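Local coordinates for protein nitric oxide dioxygenase (Rhodothermus marinus DSM 4252, PDB 6WK3) that binds heme in a globin fold, probably acts as a nitric oxide dioxygenase, and in this engineered form serves as a carbene transferase, at residues A[23-28]-A[56-61]; A[29-34]-A[106-111]; A[83-88]-A[93-98]. The protein carries 1 engineered substitution. All coordinates share one frame; numbering follows the deposited sequence.

Contact 1: A[23-28]-A[56-61]; sequences KHSVAI and KLASAL. With HEM (protoporphyrin IX containing Fe), chain E.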
loop_
_atom_site.group_PDB
_atom_site.type_symbol
_atom_site.label_atom_id
_atom_site.label_comp_id
_atom_site.label_asym_id
_atom_site.label_seq_id
_atom_site.Cartn_x
_atom_site.Cartn_y
_atom_site.Cartn_z
ATOM N N LYS A 23 -11.085 -24.528 -3.264
ATOM C CA LYS A 23 -11.126 -25.235 -1.993
ATOM C C LYS A 23 -9.848 -25.097 -1.177
ATOM O O LYS A 23 -9.904 -25.216 0.049
ATOM C CB LYS A 23 -11.408 -26.724 -2.227
ATOM C CG LYS A 23 -12.866 -27.050 -2.533
ATOM C CD LYS A 23 -13.094 -28.558 -2.613
ATOM C CE LYS A 23 -14.562 -28.900 -2.845
ATOM N NZ LYS A 23 -15.447 -28.380 -1.762
ATOM N N HIS A 24 -8.701 -24.841 -1.813
ATOM C CA HIS A 24 -7.416 -24.971 -1.132
ATOM C C HIS A 24 -6.504 -23.755 -1.266
ATOM O O HIS A 24 -5.350 -23.823 -0.830
ATOM C CB HIS A 24 -6.659 -26.206 -1.647
ATOM C CG HIS A 24 -7.414 -27.491 -1.503
ATOM N ND1 HIS A 24 -8.032 -27.868 -0.329
ATOM C CD2 HIS A 24 -7.633 -28.498 -2.383
ATOM C CE1 HIS A 24 -8.609 -29.044 -0.497
ATOM N NE2 HIS A 24 -8.382 -29.449 -1.734
ATOM N N SER A 25 -6.963 -22.653 -1.863
ATOM C CA SER A 25 -6.043 -21.540 -2.083
ATOM C C SER A 25 -5.585 -20.916 -0.768
ATOM O O SER A 25 -4.467 -20.394 -0.689
ATOM C CB SER A 25 -6.679 -20.485 -2.990
ATOM O OG SER A 25 -7.831 -19.917 -2.389
ATOM N N VAL A 26 -6.418 -20.968 0.275
ATOM C CA VAL A 26 -5.990 -20.477 1.583
ATOM C C VAL A 26 -4.937 -21.400 2.186
ATOM O O VAL A 26 -3.943 -20.941 2.763
ATOM C CB VAL A 26 -7.200 -20.308 2.518
ATOM C CG1 VAL A 26 -6.731 -20.035 3.938
ATOM C CG2 VAL A 26 -8.092 -19.176 2.024
ATOM N N ALA A 27 -5.131 -22.714 2.062
ATOM C CA ALA A 27 -4.114 -23.651 2.526
ATOM C C ALA A 27 -2.807 -23.467 1.766
ATOM O O ALA A 27 -1.724 -23.532 2.357
ATOM C CB ALA A 27 -4.615 -25.088 2.390
ATOM N N ILE A 28 -2.885 -23.227 0.455
ATOM C CA ILE A 28 -1.669 -23.036 -0.330
ATOM C C ILE A 28 -0.980 -21.738 0.068
ATOM O O ILE A 28 0.242 -21.699 0.264
ATOM C CB ILE A 28 -1.994 -23.068 -1.837
ATOM C CG1 ILE A 28 -2.371 -24.487 -2.277
ATOM C CG2 ILE A 28 -0.820 -22.532 -2.644
ATOM C CD1 ILE A 28 -3.062 -24.556 -3.654
ATOM N N LYS A 56 -5.353 -12.368 1.117
ATOM C CA LYS A 56 -5.287 -11.595 -0.117
ATOM C C LYS A 56 -4.602 -12.384 -1.225
ATOM O O LYS A 56 -5.080 -12.406 -2.366
ATOM C CB LYS A 56 -4.554 -10.279 0.133
ATOM C CG LYS A 56 -5.438 -9.173 0.668
ATOM C CD LYS A 56 -4.609 -7.980 1.120
ATOM C CE LYS A 56 -5.307 -6.656 0.813
ATOM N NZ LYS A 56 -6.619 -6.527 1.499
ATOM N N LEU A 57 -3.480 -13.037 -0.909
ATOM C CA LEU A 57 -2.791 -13.841 -1.912
ATOM C C LEU A 57 -3.649 -15.019 -2.352
ATOM O O LEU A 57 -3.675 -15.364 -3.539
ATOM C CB LEU A 57 -1.445 -14.327 -1.377
ATOM C CG LEU A 57 -0.683 -15.188 -2.398
ATOM C CD1 LEU A 57 0.273 -14.351 -3.219
ATOM C CD2 LEU A 57 0.061 -16.327 -1.728
ATOM N N ALA A 58 -4.366 -15.642 -1.412
ATOM C CA ALA A 58 -5.262 -16.739 -1.765
ATOM C C ALA A 58 -6.310 -16.295 -2.780
ATOM O O ALA A 58 -6.602 -17.023 -3.736
ATOM C CB ALA A 58 -5.929 -17.297 -0.509
ATOM N N SER A 59 -6.879 -15.097 -2.599
ATOM C CA SER A 59 -7.855 -14.591 -3.563
ATOM C C SER A 59 -7.198 -14.289 -4.901
ATOM O O SER A 59 -7.768 -14.577 -5.958
ATOM C CB SER A 59 -8.529 -13.330 -3.027
ATOM O OG SER A 59 -9.358 -13.610 -1.921
ATOM N N ALA A 60 -6.006 -13.694 -4.868
ATOM C CA ALA A 60 -5.300 -13.353 -6.094
ATOM C C ALA A 60 -4.977 -14.600 -6.908
ATOM O O ALA A 60 -5.189 -14.628 -8.124
ATOM C CB ALA A 60 -4.029 -12.574 -5.764
ATOM N N LEU A 61 -4.472 -15.648 -6.252
ATOM C CA LEU A 61 -4.222 -16.899 -6.966
ATOM C C LEU A 61 -5.487 -17.390 -7.659
ATOM O O LEU A 61 -5.468 -17.724 -8.849
ATOM C CB LEU A 61 -3.687 -17.960 -6.008
ATOM C CG LEU A 61 -2.271 -17.741 -5.479
ATOM C CD1 LEU A 61 -1.932 -18.841 -4.482
ATOM C CD2 LEU A 61 -1.243 -17.685 -6.602
HETATM C CHA HEM E . 1.239 -8.195 -0.699
HETATM C CHB HEM E . 0.543 -11.240 -4.428
HETATM C CHC HEM E . 5.352 -11.748 -4.655
HETATM C CHD HEM E . 5.690 -10.028 -0.122
HETATM C C1A HEM E . 0.635 -8.912 -1.713
HETATM C C2A HEM E . -0.763 -8.867 -2.084
HETATM C C3A HEM E . -0.957 -9.706 -3.104
HETATM C C4A HEM E . 0.312 -10.317 -3.431
HETATM C CMA HEM E . -2.297 -9.980 -3.815
HETATM C CAA HEM E . -1.844 -7.998 -1.416
HETATM C CBA HEM E . -1.894 -6.660 -2.144
HETATM C CGA HEM E . -3.068 -5.859 -1.645
HETATM O O1A HEM E . -2.876 -5.010 -0.741
HETATM O O2A HEM E . -4.200 -6.068 -2.151
HETATM C C1B HEM E . 1.795 -11.613 -4.868
HETATM C C2B HEM E . 2.107 -12.385 -6.054
HETATM C C3B HEM E . 3.443 -12.536 -6.108
HETATM C C4B HEM E . 4.013 -11.848 -4.965
HETATM C CMB HEM E . 1.037 -12.930 -7.024
HETATM C CAB HEM E . 4.311 -13.252 -7.171
HETATM C CBB HEM E . 3.897 -13.504 -8.414
HETATM C C1C HEM E . 5.875 -11.360 -3.437
HETATM C C2C HEM E . 7.264 -11.428 -3.049
HETATM C C3C HEM E . 7.374 -10.975 -1.797
HETATM C C4C HEM E . 6.053 -10.570 -1.340
HETATM C CMC HEM E . 8.417 -11.956 -3.928
HETATM C CAC HEM E . 8.715 -10.896 -1.036
HETATM C CBC HEM E . 8.751 -10.973 0.293
HETATM C C1D HEM E . 4.561 -9.260 0.095
HETATM C C2D HEM E . 4.325 -8.273 1.133
HETATM C C3D HEM E . 3.086 -7.778 0.963
HETATM C C4D HEM E . 2.499 -8.423 -0.185
HETATM C CMD HEM E . 5.339 -7.888 2.233
HETATM C CAD HEM E . 2.347 -6.710 1.801
HETATM C CBD HEM E . 2.913 -5.327 1.505
HETATM C CGD HEM E . 1.943 -4.251 1.927
HETATM O O1D HEM E . 0.711 -4.519 1.976
HETATM O O2D HEM E . 2.410 -3.112 2.197
HETATM N NA HEM E . 1.257 -9.808 -2.558
HETATM N NB HEM E . 2.980 -11.303 -4.236
HETATM N NC HEM E . 5.172 -10.834 -2.370
HETATM N ND HEM E . 3.423 -9.315 -0.679
HETATM FE FE HEM E . 3.191 -10.409 -2.396
#
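This is the crossing of the B and E helices of the globin fold, where 23-28 meets 56-61 through Ser25 and Ala58. The two short helical axes approach to 8.2 Å at 136° between their chain directions, a closeness consistent with the small side chains of Ser25 and Ala58 at the crossing point, whose CA atoms are 4.9 Å apart. The Ala58 methyl is pressed against the opposing backbone, with Ala58 CB 3.4 Å from Ser25 O. The Ser25 side chain in turn reaches the main chain of 56-61. Its OG sits between its own backbone N and carbonyl carbon (chi1 63°), a rotation that carries it to 3.4 Å from Ala58 O. Any hydrogen bond there is weak and unsettled, since Leu21 O competes for the same proton. The helix around Ser25 is kinked: the amides of Val26 and Ala27 lack bonds to the preceding turn.

Val26 has a CB that points away from 56-61, yet its CG2 branch, anti to the carbonyl carbon, still touches the Ala58 methyl. Its side chain is also about 5 Å from the bound copper ion, held by Glu51 and His55. Two residues on from Val26, Ile28 CG2 meets Leu61 CD1 at 4.3 Å, a looser apolar contact.

The crossing places helix 50-66 over the heme, on the side of the iron opposite the axial His85, consistent with the distal role of the E helix in globins. Lys56, Leu57 and Ala60 reach the heme. Lys56 bends along a propionate, and Ala60 CB lies beside the heme methyl CMA. Leu57, with CG anti to the backbone N, directs a methyl at the macrocycle, where Leu57 CD1 stands 3.3 Å from heme CHB.

Contact 2: A[29-34]-A[106-111]; sequences SATMYR and IKEVLG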
loop_
_atom_site.group_PDB
_atom_site.type_symbol
_atom_site.label_atom_id
_atom_site.label_comp_id
_atom_site.label_asym_id
_atom_site.label_seq_id
_atom_site.Cartn_x
_atom_site.Cartn_y
_atom_site.Cartn_z
ATOM N N SER A 29 -1.752 -20.663 0.219
ATOM C CA SER A 29 -1.165 -19.371 0.556
ATOM C C SER A 29 -0.566 -19.384 1.964
ATOM O O SER A 29 0.562 -18.920 2.170
ATOM C CB SER A 29 -2.224 -18.273 0.397
ATOM O OG SER A 29 -1.939 -17.134 1.191
ATOM N N ALA A 30 -1.290 -19.946 2.939
ATOM C CA ALA A 30 -0.774 -19.996 4.309
ATOM C C ALA A 30 0.469 -20.875 4.405
ATOM O O ALA A 30 1.457 -20.503 5.052
ATOM C CB ALA A 30 -1.854 -20.500 5.268
ATOM N N THR A 31 0.424 -22.057 3.784
ATOM C CA THR A 31 1.591 -22.933 3.765
ATOM C C THR A 31 2.764 -22.264 3.071
ATOM O O THR A 31 3.916 -22.408 3.494
ATOM C CB THR A 31 1.239 -24.245 3.072
ATOM O OG1 THR A 31 0.218 -24.917 3.821
ATOM C CG2 THR A 31 2.461 -25.140 2.939
ATOM N N MET A 32 2.489 -21.522 2.002
ATOM C CA MET A 32 3.548 -20.805 1.306
ATOM C C MET A 32 4.240 -19.816 2.235
ATOM O O MET A 32 5.474 -19.750 2.280
ATOM C CB MET A 32 2.969 -20.093 0.086
ATOM C CG MET A 32 4.012 -19.593 -0.877
ATOM S SD MET A 32 3.740 -17.878 -1.329
ATOM C CE MET A 32 4.362 -17.066 0.142
ATOM N N TYR A 33 3.459 -19.043 2.995
ATOM C CA TYR A 33 4.047 -18.029 3.866
ATOM C C TYR A 33 4.843 -18.657 5.007
ATOM O O TYR A 33 5.869 -18.108 5.424
ATOM C CB TYR A 33 2.964 -17.104 4.425
ATOM C CG TYR A 33 3.488 -16.160 5.492
ATOM C CD1 TYR A 33 4.276 -15.065 5.152
ATOM C CD2 TYR A 33 3.217 -16.377 6.840
ATOM C CE1 TYR A 33 4.767 -14.207 6.117
ATOM C CE2 TYR A 33 3.709 -15.525 7.815
ATOM C CZ TYR A 33 4.481 -14.441 7.446
ATOM O OH TYR A 33 4.971 -13.586 8.407
ATOM N N ARG A 34 4.384 -19.798 5.535
ATOM C CA ARG A 34 5.124 -20.449 6.616
ATOM C C ARG A 34 6.460 -20.984 6.125
ATOM O O ARG A 34 7.473 -20.871 6.823
ATOM C CB ARG A 34 4.290 -21.569 7.236
ATOM C CG ARG A 34 3.075 -21.037 7.967
ATOM C CD ARG A 34 2.200 -22.131 8.544
ATOM N NE ARG A 34 0.957 -21.553 9.041
ATOM C CZ ARG A 34 -0.257 -21.886 8.618
ATOM N NH1 ARG A 34 -0.413 -22.827 7.692
ATOM N NH2 ARG A 34 -1.318 -21.283 9.136
ATOM N N ILE A 106 2.206 -26.063 -3.150
ATOM C CA ILE A 106 1.325 -26.802 -4.050
ATOM C C ILE A 106 1.590 -28.301 -3.948
ATOM O O ILE A 106 0.652 -29.105 -3.897
ATOM C CB ILE A 106 1.485 -26.284 -5.493
ATOM C CG1 ILE A 106 0.929 -24.861 -5.609
ATOM C CG2 ILE A 106 0.774 -27.202 -6.477
ATOM C CD1 ILE A 106 1.176 -24.199 -6.961
ATOM N N LYS A 107 2.868 -28.699 -3.898
ATOM C CA LYS A 107 3.212 -30.113 -3.745
ATOM C C LYS A 107 2.601 -30.703 -2.481
ATOM O O LYS A 107 2.145 -31.853 -2.475
ATOM C CB LYS A 107 4.730 -30.288 -3.718
ATOM C CG LYS A 107 5.391 -30.327 -5.080
ATOM C CD LYS A 107 6.894 -30.535 -4.951
ATOM C CE LYS A 107 7.604 -30.185 -6.246
ATOM N NZ LYS A 107 9.085 -30.184 -6.130
ATOM N N GLU A 108 2.582 -29.930 -1.399
ATOM C CA GLU A 108 2.095 -30.443 -0.125
ATOM C C GLU A 108 0.574 -30.514 -0.092
ATOM O O GLU A 108 0.001 -31.538 0.302
ATOM C CB GLU A 108 2.622 -29.565 1.007
ATOM C CG GLU A 108 2.552 -30.180 2.383
ATOM C CD GLU A 108 3.010 -29.205 3.447
ATOM O OE1 GLU A 108 2.149 -28.480 4.000
ATOM O OE2 GLU A 108 4.232 -29.150 3.713
ATOM N N VAL A 109 -0.098 -29.442 -0.514
ATOM C CA VAL A 109 -1.544 -29.368 -0.332
ATOM C C VAL A 109 -2.263 -30.291 -1.306
ATOM O O VAL A 109 -3.181 -31.023 -0.920
ATOM C CB VAL A 109 -2.026 -27.913 -0.462
ATOM C CG1 VAL A 109 -3.545 -27.864 -0.514
ATOM C CG2 VAL A 109 -1.506 -27.081 0.713
ATOM N N LEU A 110 -1.858 -30.279 -2.576
ATOM C CA LEU A 110 -2.521 -31.083 -3.594
ATOM C C LEU A 110 -2.059 -32.533 -3.606
ATOM O O LEU A 110 -2.684 -33.355 -4.287
ATOM C CB LEU A 110 -2.300 -30.464 -4.974
ATOM C CG LEU A 110 -2.883 -29.060 -5.137
ATOM C CD1 LEU A 110 -3.033 -28.715 -6.611
ATOM C CD2 LEU A 110 -4.217 -28.939 -4.410
ATOM N N GLY A 111 -0.993 -32.862 -2.877
ATOM C CA GLY A 111 -0.533 -34.224 -2.755
ATOM C C GLY A 111 -0.265 -34.875 -4.095
ATOM O O GLY A 111 0.634 -34.473 -4.839
#
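Thr31 on helix 18-39 faces Glu108 and Val109 at the end of helix 94-110, a light contact between the B and G helices of the globin fold at the protein surface. The CA atoms of Thr31 and Val109 are 8.2 Å apart, so side chains do all the touching, and the buried area is just 97 Å². Thr31 CB points toward 106-111 and divides there. Its methyl CG2, anti to the backbone N, makes the nearer approach, with Thr31 CG2 3.5 Å from Glu108 OE1. Glu108 reaches it with an extended chain, and the two side chains cross at a slant. The hydroxyl branch turns back beside its own backbone N (chi1 -63°), where OG1 is hydrogen-bonded to Ala27 O one turn earlier. Replacing Thr31 with an alanine removes OG1 and CG2, and would probably leave Ala27 O without its side-chain partner and a gap beside Glu108. Val109 also packs on His24, Ala27 and Ile28 of helix 18-39. Toward Thr31 it offers one methyl, the two side chains sliding past each other in opposite directions, with Val109 CG2 4.2 Å from Thr31 OG1.

Contact 3: A[83-88]-A[93-98]; sequences LSHARA and VHYPLV. With HEM (protoporphyrin IX containing Fe), chain E.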
loop_
_atom_site.group_PDB
_atom_site.type_symbol
_atom_site.label_atom_id
_atom_site.label_comp_id
_atom_site.label_asym_id
_atom_site.label_seq_id
_atom_site.Cartn_x
_atom_site.Cartn_y
_atom_site.Cartn_z
ATOM N N LEU A 83 2.002 -1.562 -5.807
ATOM C CA LEU A 83 2.186 -0.486 -4.843
ATOM C C LEU A 83 2.327 -1.026 -3.430
ATOM O O LEU A 83 3.083 -0.464 -2.629
ATOM C CB LEU A 83 1.026 0.504 -4.947
ATOM C CG LEU A 83 0.897 1.105 -6.349
ATOM C CD1 LEU A 83 -0.429 1.810 -6.535
ATOM C CD2 LEU A 83 2.054 2.057 -6.627
ATOM N N SER A 84 1.626 -2.117 -3.110
ATOM C CA SER A 84 1.853 -2.797 -1.839
ATOM C C SER A 84 3.294 -3.284 -1.732
ATOM O O SER A 84 3.965 -3.055 -0.720
ATOM C CB SER A 84 0.873 -3.959 -1.685
ATOM O OG SER A 84 -0.469 -3.496 -1.682
ATOM N N HIS A 85 3.796 -3.947 -2.775
ATOM C CA HIS A 85 5.170 -4.441 -2.744
ATOM C C HIS A 85 6.162 -3.302 -2.577
ATOM O O HIS A 85 7.089 -3.384 -1.765
ATOM C CB HIS A 85 5.482 -5.214 -4.021
ATOM C CG HIS A 85 4.838 -6.555 -4.076
ATOM N ND1 HIS A 85 4.818 -7.324 -5.220
ATOM C CD2 HIS A 85 4.186 -7.265 -3.130
ATOM C CE1 HIS A 85 4.180 -8.453 -4.973
ATOM N NE2 HIS A 85 3.790 -8.442 -3.711
ATOM N N ALA A 86 5.997 -2.238 -3.362
ATOM C CA ALA A 86 6.915 -1.111 -3.273
ATOM C C ALA A 86 6.841 -0.457 -1.900
ATOM O O ALA A 86 7.856 0.000 -1.366
ATOM C CB ALA A 86 6.609 -0.097 -4.377
ATOM N N ARG A 87 5.642 -0.410 -1.312
ATOM C CA ARG A 87 5.494 0.120 0.039
ATOM C C ARG A 87 6.326 -0.674 1.039
ATOM O O ARG A 87 6.933 -0.097 1.943
ATOM C CB ARG A 87 4.020 0.119 0.444
ATOM C CG ARG A 87 3.757 0.640 1.847
ATOM C CD ARG A 87 2.269 0.844 2.094
ATOM N NE ARG A 87 1.516 -0.401 1.976
ATOM C CZ ARG A 87 0.187 -0.480 1.997
ATOM N NH1 ARG A 87 -0.544 0.620 2.128
ATOM N NH2 ARG A 87 -0.411 -1.658 1.886
ATOM N N ALA A 88 6.381 -1.997 0.886
ATOM C CA ALA A 88 7.079 -2.847 1.842
ATOM C C ALA A 88 8.536 -3.109 1.481
ATOM O O ALA A 88 9.254 -3.709 2.286
ATOM C CB ALA A 88 6.353 -4.185 1.993
ATOM N N VAL A 93 14.982 -9.899 -6.293
ATOM C CA VAL A 93 15.566 -11.192 -5.939
ATOM C C VAL A 93 14.709 -11.991 -4.972
ATOM O O VAL A 93 15.011 -13.164 -4.719
ATOM C CB VAL A 93 16.974 -11.003 -5.349
ATOM C CG1 VAL A 93 17.973 -10.735 -6.470
ATOM C CG2 VAL A 93 16.977 -9.870 -4.331
ATOM N N HIS A 94 13.646 -11.398 -4.426
ATOM C CA HIS A 94 12.738 -12.156 -3.571
ATOM C C HIS A 94 11.856 -13.100 -4.379
ATOM O O HIS A 94 11.436 -14.142 -3.865
ATOM C CB HIS A 94 11.864 -11.204 -2.754
ATOM C CG HIS A 94 12.610 -10.448 -1.699
ATOM N ND1 HIS A 94 12.446 -9.094 -1.500
ATOM C CD2 HIS A 94 13.518 -10.856 -0.782
ATOM C CE1 HIS A 94 13.220 -8.701 -0.504
ATOM N NE2 HIS A 94 13.882 -9.750 -0.053
ATOM N N TYR A 95 11.564 -12.752 -5.634
ATOM C CA TYR A 95 10.604 -13.530 -6.413
ATOM C C TYR A 95 10.995 -14.992 -6.599
ATOM O O TYR A 95 10.098 -15.848 -6.521
ATOM C CB TYR A 95 10.364 -12.841 -7.763
ATOM C CG TYR A 95 9.466 -11.640 -7.617
ATOM C CD1 TYR A 95 8.086 -11.782 -7.625
ATOM C CD2 TYR A 95 9.996 -10.371 -7.416
ATOM C CE1 TYR A 95 7.257 -10.692 -7.465
ATOM C CE2 TYR A 95 9.173 -9.273 -7.258
ATOM C CZ TYR A 95 7.803 -9.441 -7.288
ATOM O OH TYR A 95 6.970 -8.361 -7.130
ATOM N N PRO A 96 12.260 -15.356 -6.843
ATOM C CA PRO A 96 12.590 -16.790 -6.854
ATOM C C PRO A 96 12.301 -17.481 -5.531
ATOM O O PRO A 96 11.905 -18.653 -5.531
ATOM C CB PRO A 96 14.088 -16.802 -7.187
ATOM C CG PRO A 96 14.311 -15.547 -7.934
ATOM C CD PRO A 96 13.401 -14.538 -7.294
ATOM N N LEU A 97 12.466 -16.783 -4.403
ATOM C CA LEU A 97 12.228 -17.411 -3.105
ATOM C C LEU A 97 10.756 -17.740 -2.912
ATOM O O LEU A 97 10.416 -18.820 -2.413
ATOM C CB LEU A 97 12.711 -16.506 -1.972
ATOM C CG LEU A 97 13.976 -15.690 -2.212
ATOM C CD1 LEU A 97 14.262 -14.802 -1.008
ATOM C CD2 LEU A 97 15.146 -16.614 -2.506
ATOM N N VAL A 98 9.868 -16.818 -3.290
ATOM C CA VAL A 98 8.443 -17.057 -3.099
ATOM C C VAL A 98 7.944 -18.128 -4.060
ATOM O O VAL A 98 7.029 -18.891 -3.725
ATOM C CB VAL A 98 7.660 -15.739 -3.236
ATOM C CG1 VAL A 98 6.163 -15.999 -3.362
ATOM C CG2 VAL A 98 7.940 -14.857 -2.039
HETATM C CHA HEM E . 1.239 -8.195 -0.699
HETATM C CHB HEM E . 0.543 -11.240 -4.428
HETATM C CHC HEM E . 5.352 -11.748 -4.655
HETATM C CHD HEM E . 5.690 -10.028 -0.122
HETATM C C1A HEM E . 0.635 -8.912 -1.713
HETATM C C2A HEM E . -0.763 -8.867 -2.084
HETATM C C3A HEM E . -0.957 -9.706 -3.104
HETATM C C4A HEM E . 0.312 -10.317 -3.431
HETATM C CMA HEM E . -2.297 -9.980 -3.815
HETATM C CAA HEM E . -1.844 -7.998 -1.416
HETATM C CBA HEM E . -1.894 -6.660 -2.144
HETATM C CGA HEM E . -3.068 -5.859 -1.645
HETATM O O1A HEM E . -2.876 -5.010 -0.741
HETATM O O2A HEM E . -4.200 -6.068 -2.151
HETATM C C1B HEM E . 1.795 -11.613 -4.868
HETATM C C2B HEM E . 2.107 -12.385 -6.054
HETATM C C3B HEM E . 3.443 -12.536 -6.108
HETATM C C4B HEM E . 4.013 -11.848 -4.965
HETATM C CMB HEM E . 1.037 -12.930 -7.024
HETATM C CAB HEM E . 4.311 -13.252 -7.171
HETATM C CBB HEM E . 3.897 -13.504 -8.414
HETATM C C1C HEM E . 5.875 -11.360 -3.437
HETATM C C2C HEM E . 7.264 -11.428 -3.049
HETATM C C3C HEM E . 7.374 -10.975 -1.797
HETATM C C4C HEM E . 6.053 -10.570 -1.340
HETATM C CMC HEM E . 8.417 -11.956 -3.928
HETATM C CAC HEM E . 8.715 -10.896 -1.036
HETATM C CBC HEM E . 8.751 -10.973 0.293
HETATM C C1D HEM E . 4.561 -9.260 0.095
HETATM C C2D HEM E . 4.325 -8.273 1.133
HETATM C C3D HEM E . 3.086 -7.778 0.963
HETATM C C4D HEM E . 2.499 -8.423 -0.185
HETATM C CMD HEM E . 5.339 -7.888 2.233
HETATM C CAD HEM E . 2.347 -6.710 1.801
HETATM C CBD HEM E . 2.913 -5.327 1.505
HETATM C CGD HEM E . 1.943 -4.251 1.927
HETATM O O1D HEM E . 0.711 -4.519 1.976
HETATM O O2D HEM E . 2.410 -3.112 2.197
HETATM N NA HEM E . 1.257 -9.808 -2.558
HETATM N NB HEM E . 2.980 -11.303 -4.236
HETATM N NC HEM E . 5.172 -10.834 -2.370
HETATM N ND HEM E . 3.423 -9.315 -0.679
HETATM FE FE HEM E . 3.191 -10.409 -2.396
#
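His85 and Tyr95 meet beneath the heme, in the proximal pocket of a globin, where the F helix ends and the G helix begins. Along 93-98 the first residue to reach the porphyrin is His94, whose CB lies 3.6 Å from heme CAC. The Tyr95 ring then lays one face under the heme methyl CMC, displaced toward the rim, while Tyr95 CE1 comes 3.6 Å from heme CHC. With CG anti to the carbonyl carbon (chi1 -76°), the ring extends toward 83-88, and its hydroxyl accepts a weak, strongly bent bond from His85: ND1 to Tyr95 OH is 3.1 Å, with 122° at the hydrogen. This bond is secondary, since Glu137 is the stronger partner of both ND1 and the Tyr95 hydroxyl. Val98, one turn on, brings CG2 to 3.5 Å from heme CMC on the opposite, distal side, so that the methyl lies between the Tyr95 ring and Val98.

On the facing helix, His85 NE2 binds the heme iron at 2.4 Å. Arg87 holds the propionate that carries O1D and O2D: Arg87 NE reaches heme O2D at 2.9 Å, and its NH2 bonds to O1D.

Glu137 bridges His85 and Tyr95 through its two carboxylate oxygens, a His-Tyr-Glu network as in flavohemoglobins. With the iron bond, the bridging carboxylate probably fixes the imidazole's rotation, and its charge would probably strengthen electron donation from NE2 to the iron.

How the contacts relate
Contacts 1 and 2 are neighbours on helix 18-39, their centres 10 Å apart, and they meet directly: Leu57 CD2 is 3.6 Å from Ser29 OG, and His24 CB is 3.7 Å from Val109 CG1. Contacts 2 and 3 share helix 94-110 but use distant parts of it; though their centres are 19 Å apart, Met32 SD reaches Val98 CG1 at 3.7 Å. Contacts 1 and 3 do not touch, with nearest atoms about 6 Å apart, yet both line the heme: Leu57 on the distal side, His85 and Tyr95 on the proximal side, with Val98 reaching the distal side too. Contact 2 lies away from the porphyrin, joining helices that the others use.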